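Local coordinates for protein beta-lactamase OXA-2 (Salmonella typhimurium, PDB 1K38) that hydrolyses beta-lactam antibiotics such as oxacillin, as a class D serine beta-lactamase, and so confers antibiotic resistance, at residues M176-G181 and I231-L236; L186-G191 and V210-N215. All blocks are in the same frame, centred on the assembly; numbering follows the deposited sequence.

Both contacts lie on the same face of the central beta sheet, where helix 226-238 packs. Interaction 2 is buried: strands 184-192 and 208-217, separated in the sheet by strand 196-205, meet through apolar side chains alone. Interaction 1 lies at the surface, where the outermost strand of the chain, 177-181, reaches the helix through a salt bridge. The two are stitched together by backbone hydrogen bonds between strands 177-181 and 184-192, and by Ile231 of the helix packing on Leu214. Along the chain, interaction 2 is nested within the loop that interaction 1 closes. Their chemistry follows burial: the charges pair between partly exposed residues, the hydrocarbon among buried ones.

Interaction 1 (M176-G181 and I231-L236); sequences MIVEAG and IVRAIL
Glu179 and Arg233 meet as a salt bridge between the outermost strand of this chain's sheet, 177-181, and helix 226-238 packed on its face, in the transpeptidase-like fold of the serine beta-lactamases. The backbones stay far apart, 12.0 Å between the CA atoms of Glu179 and Arg233, so two long side chains have to span the gap. Arginine suits this place because its long chain, extended here from CG to NE with CG anti to the carbonyl carbon, can carry a charged group across the gap; its guanidinium arrives edge-on. Glu179 stretches to meet it. The carboxylate and guanidinium planes are only 21° apart, yet the pairing is not the symmetrical two-oxygen kind: OE1 alone serves both terminal nitrogens. Arg233 NH2 gives the stronger bond to Glu179 OE1, although it is bent (137° at the hydrogen). The second bond, from Arg233 NH1, is weak.

Beside the carboxylate, Val178 offers a methyl near the guanidinium plane, Val178 CG1 being 4.4 Å from Arg233 NH2. Both residues can turn toward the helix because Val178 and Glu179 together face Leu186 in a classic beta bulge. Leu186 packs against the NH2 end of the Arg233 guanidinium, and Trp199 also touches the side chain. Arg233 NE forms a salt bridge with Glu229, one turn earlier in the helix, and Arg182 of the second subunit, to which Ala180 makes backbone hydrogen bonds, packs against Arg233. Arg233 NH2 stands 3.1 Å from Glu179 OE1, nearly in line with the C-O bond but 23° out of the guanidinium plane.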
ATOM      1  N   MET A 176      -0.092   7.181   0.064  1.00 13.05           N
ATOM      2  CA  MET A 176       0.495   7.591   1.340  1.00 13.51           C
ATOM      3  C   MET A 176       1.551   6.634   1.900  1.00 13.37           C
ATOM      4  O   MET A 176       2.227   6.963   2.876  1.00 13.56           O
ATOM      5  CB  MET A 176      -0.608   7.756   2.394  1.00 13.06           C
ATOM      6  CG  MET A 176      -1.523   8.956   2.186  1.00 14.10           C
ATOM      7  SD  MET A 176      -2.934   8.908   3.308  1.00 14.24           S
ATOM      8  CE  MET A 176      -2.107   9.021   4.909  1.00 15.67           C
ATOM      9  N   ILE A 177       1.706   5.458   1.302  1.00 12.37           N
ATOM     10  CA  ILE A 177       2.681   4.505   1.829  1.00 13.35           C
ATOM     11  C   ILE A 177       4.097   5.061   1.817  1.00 14.06           C
ATOM     12  O   ILE A 177       4.607   5.483   0.777  1.00 15.03           O
ATOM     13  CB  ILE A 177       2.649   3.180   1.049  1.00 13.23           C
ATOM     14  CG1 ILE A 177       1.281   2.512   1.232  1.00 13.66           C
ATOM     15  CG2 ILE A 177       3.753   2.253   1.546  1.00 14.22           C
ATOM     16  CD1 ILE A 177       1.017   1.390   0.242  1.00 13.06           C
ATOM     17  N   VAL A 178       4.725   5.042   2.988  1.00 14.32           N
ATOM     18  CA  VAL A 178       6.086   5.540   3.156  1.00 16.07           C
ATOM     19  C   VAL A 178       7.060   4.420   3.506  1.00 16.78           C
ATOM     20  O   VAL A 178       8.238   4.476   3.148  1.00 16.41           O
ATOM     21  CB  VAL A 178       6.143   6.615   4.274  1.00 18.27           C
ATOM     22  CG1 VAL A 178       7.589   7.012   4.558  1.00 21.08           C
ATOM     23  CG2 VAL A 178       5.339   7.836   3.853  1.00 22.32           C
ATOM     24  N   GLU A 179       6.564   3.401   4.195  1.00 14.81           N
ATOM     25  CA  GLU A 179       7.407   2.288   4.612  1.00 16.24           C
ATOM     26  C   GLU A 179       6.517   1.129   5.034  1.00 15.38           C
ATOM     27  O   GLU A 179       5.363   1.331   5.409  1.00 15.68           O
ATOM     28  CB  GLU A 179       8.272   2.727   5.802  1.00 18.63           C
ATOM     29  CG  GLU A 179       9.563   1.957   5.986  1.00 23.89           C
ATOM     30  CD  GLU A 179      10.389   2.505   7.137  1.00 27.01           C
ATOM     31  OE1 GLU A 179      10.444   3.745   7.288  1.00 28.92           O
ATOM     32  OE2 GLU A 179      10.986   1.703   7.882  1.00 26.29           O
ATOM     33  N   ALA A 180       7.047  -0.086   4.976  1.00 14.71           N
ATOM     34  CA  ALA A 180       6.275  -1.248   5.390  1.00 13.94           C
ATOM     35  C   ALA A 180       7.158  -2.456   5.651  1.00 15.23           C
ATOM     36  O   ALA A 180       8.250  -2.576   5.093  1.00 15.69           O
ATOM     37  CB  ALA A 180       5.230  -1.596   4.335  1.00 14.56           C
ATOM     38  N   GLY A 181       6.662  -3.327   6.525  1.00 15.71           N
ATOM     39  CA  GLY A 181       7.341  -4.563   6.863  1.00 17.68           C
ATOM     40  C   GLY A 181       6.322  -5.663   6.630  1.00 18.40           C
ATOM     41  O   GLY A 181       5.226  -5.389   6.151  1.00 17.89           O
ATOM     42  N   ILE A 231      10.936  13.007  15.668  1.00 16.32           N
ATOM     43  CA  ILE A 231      10.143  13.029  16.889  1.00 15.02           C
ATOM     44  C   ILE A 231       9.033  11.978  16.865  1.00 15.08           C
ATOM     45  O   ILE A 231       8.869  11.220  17.819  1.00 14.83           O
ATOM     46  CB  ILE A 231       9.539  14.434  17.121  1.00 15.09           C
ATOM     47  CG1 ILE A 231      10.678  15.443  17.308  1.00 17.59           C
ATOM     48  CG2 ILE A 231       8.626  14.424  18.345  1.00 15.45           C
ATOM     49  CD1 ILE A 231      10.240  16.895  17.273  1.00 16.59           C
ATOM     50  N   VAL A 232       8.272  11.922  15.776  1.00 14.54           N
ATOM     51  CA  VAL A 232       7.195  10.946  15.684  1.00 14.38           C
ATOM     52  C   VAL A 232       7.707   9.513  15.772  1.00 14.84           C
ATOM     53  O   VAL A 232       7.150   8.692  16.504  1.00 14.34           O
ATOM     54  CB  VAL A 232       6.401  11.099  14.371  1.00 13.57           C
ATOM     55  CG1 VAL A 232       5.353   9.991  14.270  1.00 15.47           C
ATOM     56  CG2 VAL A 232       5.726  12.459  14.330  1.00 14.66           C
ATOM     57  N   ARG A 233       8.762   9.204  15.027  1.00 14.45           N
ATOM     58  CA  ARG A 233       9.302   7.853  15.053  1.00 14.86           C
ATOM     59  C   ARG A 233       9.797   7.461  16.440  1.00 15.82           C
ATOM     60  O   ARG A 233       9.602   6.324  16.865  1.00 15.87           O
ATOM     61  CB  ARG A 233      10.422   7.703  14.020  1.00 16.07           C
ATOM     62  CG  ARG A 233       9.925   7.694  12.578  1.00 17.20           C
ATOM     63  CD  ARG A 233      11.085   7.599  11.598  1.00 19.12           C
ATOM     64  NE  ARG A 233      10.641   7.600  10.205  1.00 20.90           N
ATOM     65  CZ  ARG A 233      10.269   6.514   9.535  1.00 22.07           C
ATOM     66  NH1 ARG A 233      10.290   5.326  10.126  1.00 22.39           N
ATOM     67  NH2 ARG A 233       9.870   6.618   8.273  1.00 21.84           N
ATOM     68  N   ALA A 234      10.426   8.398  17.146  1.00 15.98           N
ATOM     69  CA  ALA A 234      10.926   8.117  18.491  1.00 16.72           C
ATOM     70  C   ALA A 234       9.753   7.776  19.404  1.00 16.93           C
ATOM     71  O   ALA A 234       9.804   6.816  20.176  1.00 16.29           O
ATOM     72  CB  ALA A 234      11.685   9.318  19.039  1.00 16.66           C
ATOM     73  N   ILE A 235       8.688   8.567  19.309  1.00 16.13           N
ATOM     74  CA  ILE A 235       7.503   8.334  20.124  1.00 17.40           C
ATOM     75  C   ILE A 235       6.817   7.021  19.744  1.00 16.70           C
ATOM     76  O   ILE A 235       6.464   6.225  20.617  1.00 17.28           O
ATOM     77  CB  ILE A 235       6.517   9.523  20.001  1.00 16.36           C
ATOM     78  CG1 ILE A 235       7.148  10.761  20.648  1.00 18.28           C
ATOM     79  CG2 ILE A 235       5.179   9.184  20.658  1.00 17.83           C
ATOM     80  CD1 ILE A 235       6.320  12.029  20.537  1.00 18.37           C
ATOM     81  N   LEU A 236       6.642   6.778  18.447  1.00 16.79           N
ATOM     82  CA  LEU A 236       6.005   5.542  18.009  1.00 16.95           C
ATOM     83  C   LEU A 236       6.802   4.327  18.488  1.00 15.75           C
ATOM     84  O   LEU A 236       6.228   3.333  18.931  1.00 16.85           O
ATOM     85  CB  LEU A 236       5.867   5.517  16.485  1.00 17.61           C
ATOM     86  CG  LEU A 236       4.848   6.495  15.892  1.00 16.42           C
ATOM     87  CD1 LEU A 236       4.787   6.313  14.381  1.00 18.47           C
ATOM     88  CD2 LEU A 236       3.477   6.248  16.516  1.00 18.97           C
TER

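Interaction 2 (L186-G191 and V210-N215); sequences LRAKTG and VFFALN. With FMT (formic acid), chain C.
Phe212 reaches from strand 208-217 past the intervening strand 196-205 to touch Leu186 and Ala188 on strand 184-192. The segments are next-but-one neighbours in the sheet, 8.9 Å apart at the CA atoms of Ala188 and Phe212, and side chains alone bridge them. From CB, the Phe212 side chain sets out with CG between the backbone N and the carbonyl carbon (chi1 64°), which leans the ring along the sheet toward the other strand. CB and CG meet nothing of strand 184-192; the contact begins at the far end of the ring. There CE1 lies 3.9 Å from Leu186 CD1, a methyl at the ring edge, close to its plane. At the tip, Phe212 CZ approaches Ala188 CB at 3.8 Å, with the methyl oblique to the ring.

Leucine can put a branch where the ring ends, its side chain crossing that of Phe212 at about a right angle, while alanine's single methyl lets the ring tip come close to the strand. Trp199 on the intervening strand meets the Phe212 ring with planes about 50° apart, and Val232 of helix 226-238 packs on it.

Further along the same strand lie Lys189, Thr190 and Gly191, which by similarity bind substrate. Lys189 NZ donates to Thr190 O and also bonds Ser99, while Thr190 OG1 donates to O2 of a formic acid molecule, probably from the crystallisation liquor, at 2.7 Å. Leu186 and Ala188 thus give Phe212 buried hydrophobic packing with little directional demand, whereas Lys189 and Thr190 carry polar groups to the substrate site.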
ATOM      1  N   LEU A 186       3.268   1.842   7.160  1.00 11.33           N
ATOM      2  CA  LEU A 186       3.280   3.239   7.575  1.00 12.01           C
ATOM      3  C   LEU A 186       2.769   4.094   6.428  1.00 12.48           C
ATOM      4  O   LEU A 186       3.350   4.085   5.339  1.00 13.07           O
ATOM      5  CB  LEU A 186       4.706   3.674   7.947  1.00 14.06           C
ATOM      6  CG  LEU A 186       4.934   5.167   8.233  1.00 14.25           C
ATOM      7  CD1 LEU A 186       4.153   5.601   9.472  1.00 16.06           C
ATOM      8  CD2 LEU A 186       6.427   5.416   8.443  1.00 15.69           C
ATOM      9  N   ARG A 187       1.674   4.814   6.675  1.00 11.92           N
ATOM     10  CA  ARG A 187       1.072   5.695   5.677  1.00 11.19           C
ATOM     11  C   ARG A 187       1.117   7.094   6.268  1.00 11.85           C
ATOM     12  O   ARG A 187       0.601   7.325   7.363  1.00 13.51           O
ATOM     13  CB  ARG A 187      -0.383   5.294   5.399  1.00 12.06           C
ATOM     14  CG  ARG A 187      -0.582   3.820   5.046  1.00 12.06           C
ATOM     15  CD  ARG A 187      -2.042   3.555   4.684  1.00 13.31           C
ATOM     16  NE  ARG A 187      -2.379   2.132   4.733  1.00 13.41           N
ATOM     17  CZ  ARG A 187      -2.327   1.295   3.702  1.00 13.18           C
ATOM     18  NH1 ARG A 187      -2.655   0.019   3.882  1.00 12.55           N
ATOM     19  NH2 ARG A 187      -1.963   1.723   2.496  1.00 14.17           N
ATOM     20  N   ALA A 188       1.731   8.033   5.558  1.00 12.35           N
ATOM     21  CA  ALA A 188       1.831   9.382   6.095  1.00 11.90           C
ATOM     22  C   ALA A 188       2.046  10.451   5.039  1.00 13.21           C
ATOM     23  O   ALA A 188       2.258  10.156   3.865  1.00 15.09           O
ATOM     24  CB  ALA A 188       2.958   9.428   7.113  1.00 13.58           C
ATOM     25  N   LYS A 189       1.988  11.704   5.479  1.00 12.97           N
ATOM     26  CA  LYS A 189       2.192  12.843   4.594  1.00 13.73           C
ATOM     27  C   LYS A 189       2.814  13.997   5.366  1.00 14.70           C
ATOM     28  O   LYS A 189       2.344  14.361   6.446  1.00 14.04           O
ATOM     29  CB  LYS A 189       0.862  13.305   3.994  1.00 14.64           C
ATOM     30  CG  LYS A 189       1.006  14.434   2.975  1.00 15.83           C
ATOM     31  CD  LYS A 189       1.547  13.905   1.653  1.00 15.45           C
ATOM     32  CE  LYS A 189       2.158  15.019   0.816  1.00 18.24           C
ATOM     33  NZ  LYS A 189       3.446  15.488   1.407  1.00 18.31           N
ATOM     34  N   THR A 190       3.876  14.567   4.809  1.00 14.85           N
ATOM     35  CA  THR A 190       4.536  15.703   5.432  1.00 15.95           C
ATOM     36  C   THR A 190       3.943  17.001   4.908  1.00 15.94           C
ATOM     37  O   THR A 190       3.254  17.025   3.881  1.00 16.08           O
ATOM     38  CB  THR A 190       6.032  15.734   5.105  1.00 16.46           C
ATOM     39  OG1 THR A 190       6.197  15.692   3.682  1.00 17.93           O
ATOM     40  CG2 THR A 190       6.750  14.566   5.736  1.00 16.70           C
ATOM     41  N   GLY A 191       4.218  18.080   5.627  1.00 14.92           N
ATOM     42  CA  GLY A 191       3.756  19.392   5.224  1.00 15.48           C
ATOM     43  C   GLY A 191       4.692  20.453   5.770  1.00 14.95           C
ATOM     44  O   GLY A 191       5.270  20.275   6.844  1.00 15.07           O
ATOM     45  N   VAL A 210      -2.313   2.818  14.554  1.00 13.63           N
ATOM     46  CA  VAL A 210      -1.902   3.872  15.471  1.00 13.89           C
ATOM     47  C   VAL A 210      -1.790   5.162  14.665  1.00 13.55           C
ATOM     48  O   VAL A 210      -0.897   5.304  13.832  1.00 13.95           O
ATOM     49  CB  VAL A 210      -0.539   3.540  16.115  1.00 14.22           C
ATOM     50  CG1 VAL A 210      -0.165   4.610  17.135  1.00 14.26           C
ATOM     51  CG2 VAL A 210      -0.600   2.170  16.778  1.00 16.69           C
ATOM     52  N   PHE A 211      -2.706   6.094  14.910  1.00 12.76           N
ATOM     53  CA  PHE A 211      -2.709   7.364  14.186  1.00 12.64           C
ATOM     54  C   PHE A 211      -1.872   8.417  14.881  1.00 12.78           C
ATOM     55  O   PHE A 211      -1.762   8.424  16.103  1.00 13.98           O
ATOM     56  CB  PHE A 211      -4.137   7.894  14.051  1.00 14.18           C
ATOM     57  CG  PHE A 211      -5.055   6.966  13.330  1.00 14.75           C
ATOM     58  CD1 PHE A 211      -5.650   5.896  13.993  1.00 16.79           C
ATOM     59  CD2 PHE A 211      -5.298   7.135  11.973  1.00 15.74           C
ATOM     60  CE1 PHE A 211      -6.474   5.004  13.310  1.00 18.64           C
ATOM     61  CE2 PHE A 211      -6.116   6.251  11.281  1.00 16.66           C
ATOM     62  CZ  PHE A 211      -6.706   5.179  11.953  1.00 17.16           C
ATOM     63  N   PHE A 212      -1.279   9.310  14.096  1.00 13.08           N
ATOM     64  CA  PHE A 212      -0.484  10.385  14.667  1.00 13.34           C
ATOM     65  C   PHE A 212      -0.614  11.660  13.860  1.00 12.85           C
ATOM     66  O   PHE A 212      -0.868  11.637  12.650  1.00 12.97           O
ATOM     67  CB  PHE A 212       1.000  10.005  14.759  1.00 12.27           C
ATOM     68  CG  PHE A 212       1.655   9.765  13.431  1.00 12.83           C
ATOM     69  CD1 PHE A 212       1.712   8.484  12.897  1.00 13.04           C
ATOM     70  CD2 PHE A 212       2.207  10.822  12.710  1.00 13.70           C
ATOM     71  CE1 PHE A 212       2.314   8.254  11.660  1.00 12.85           C
ATOM     72  CE2 PHE A 212       2.811  10.604  11.469  1.00 13.12           C
ATOM     73  CZ  PHE A 212       2.864   9.313  10.944  1.00 12.74           C
ATOM     74  N   ALA A 213      -0.455  12.780  14.551  1.00 13.17           N
ATOM     75  CA  ALA A 213      -0.508  14.082  13.919  1.00 12.69           C
ATOM     76  C   ALA A 213       0.386  14.991  14.741  1.00 13.96           C
ATOM     77  O   ALA A 213       0.090  15.294  15.899  1.00 13.00           O
ATOM     78  CB  ALA A 213      -1.941  14.616  13.885  1.00 13.88           C
ATOM     79  N   LEU A 214       1.501  15.390  14.141  1.00 13.38           N
ATOM     80  CA  LEU A 214       2.455  16.266  14.798  1.00 13.87           C
ATOM     81  C   LEU A 214       2.720  17.516  13.993  1.00 13.47           C
ATOM     82  O   LEU A 214       2.711  17.484  12.768  1.00 13.71           O
ATOM     83  CB  LEU A 214       3.803  15.547  15.003  1.00 14.60           C
ATOM     84  CG  LEU A 214       5.035  16.414  15.355  1.00 14.08           C
ATOM     85  CD1 LEU A 214       6.001  15.601  16.190  1.00 15.63           C
ATOM     86  CD2 LEU A 214       5.734  16.925  14.083  1.00 14.28           C
ATOM     87  N   ASN A 215       2.904  18.633  14.686  1.00 12.99           N
ATOM     88  CA  ASN A 215       3.318  19.845  14.005  1.00 13.79           C
ATOM     89  C   ASN A 215       4.304  20.534  14.927  1.00 13.99           C
ATOM     90  O   ASN A 215       4.237  20.390  16.152  1.00 13.95           O
ATOM     91  CB  ASN A 215       2.152  20.768  13.554  1.00 12.42           C
ATOM     92  CG  ASN A 215       1.350  21.366  14.690  1.00 13.91           C
ATOM     93  OD1 ASN A 215       1.872  22.080  15.548  1.00 14.35           O
ATOM     94  ND2 ASN A 215       0.048  21.104  14.677  1.00 14.09           N
TER
HETATM   95  C   FMT C 401       6.635  19.287   2.926  1.00 42.77           C
HETATM   96  O1  FMT C 401       7.871  19.122   3.780  1.00 44.19           O
HETATM   97  O2  FMT C 401       6.252  17.970   2.221  1.00 43.73           O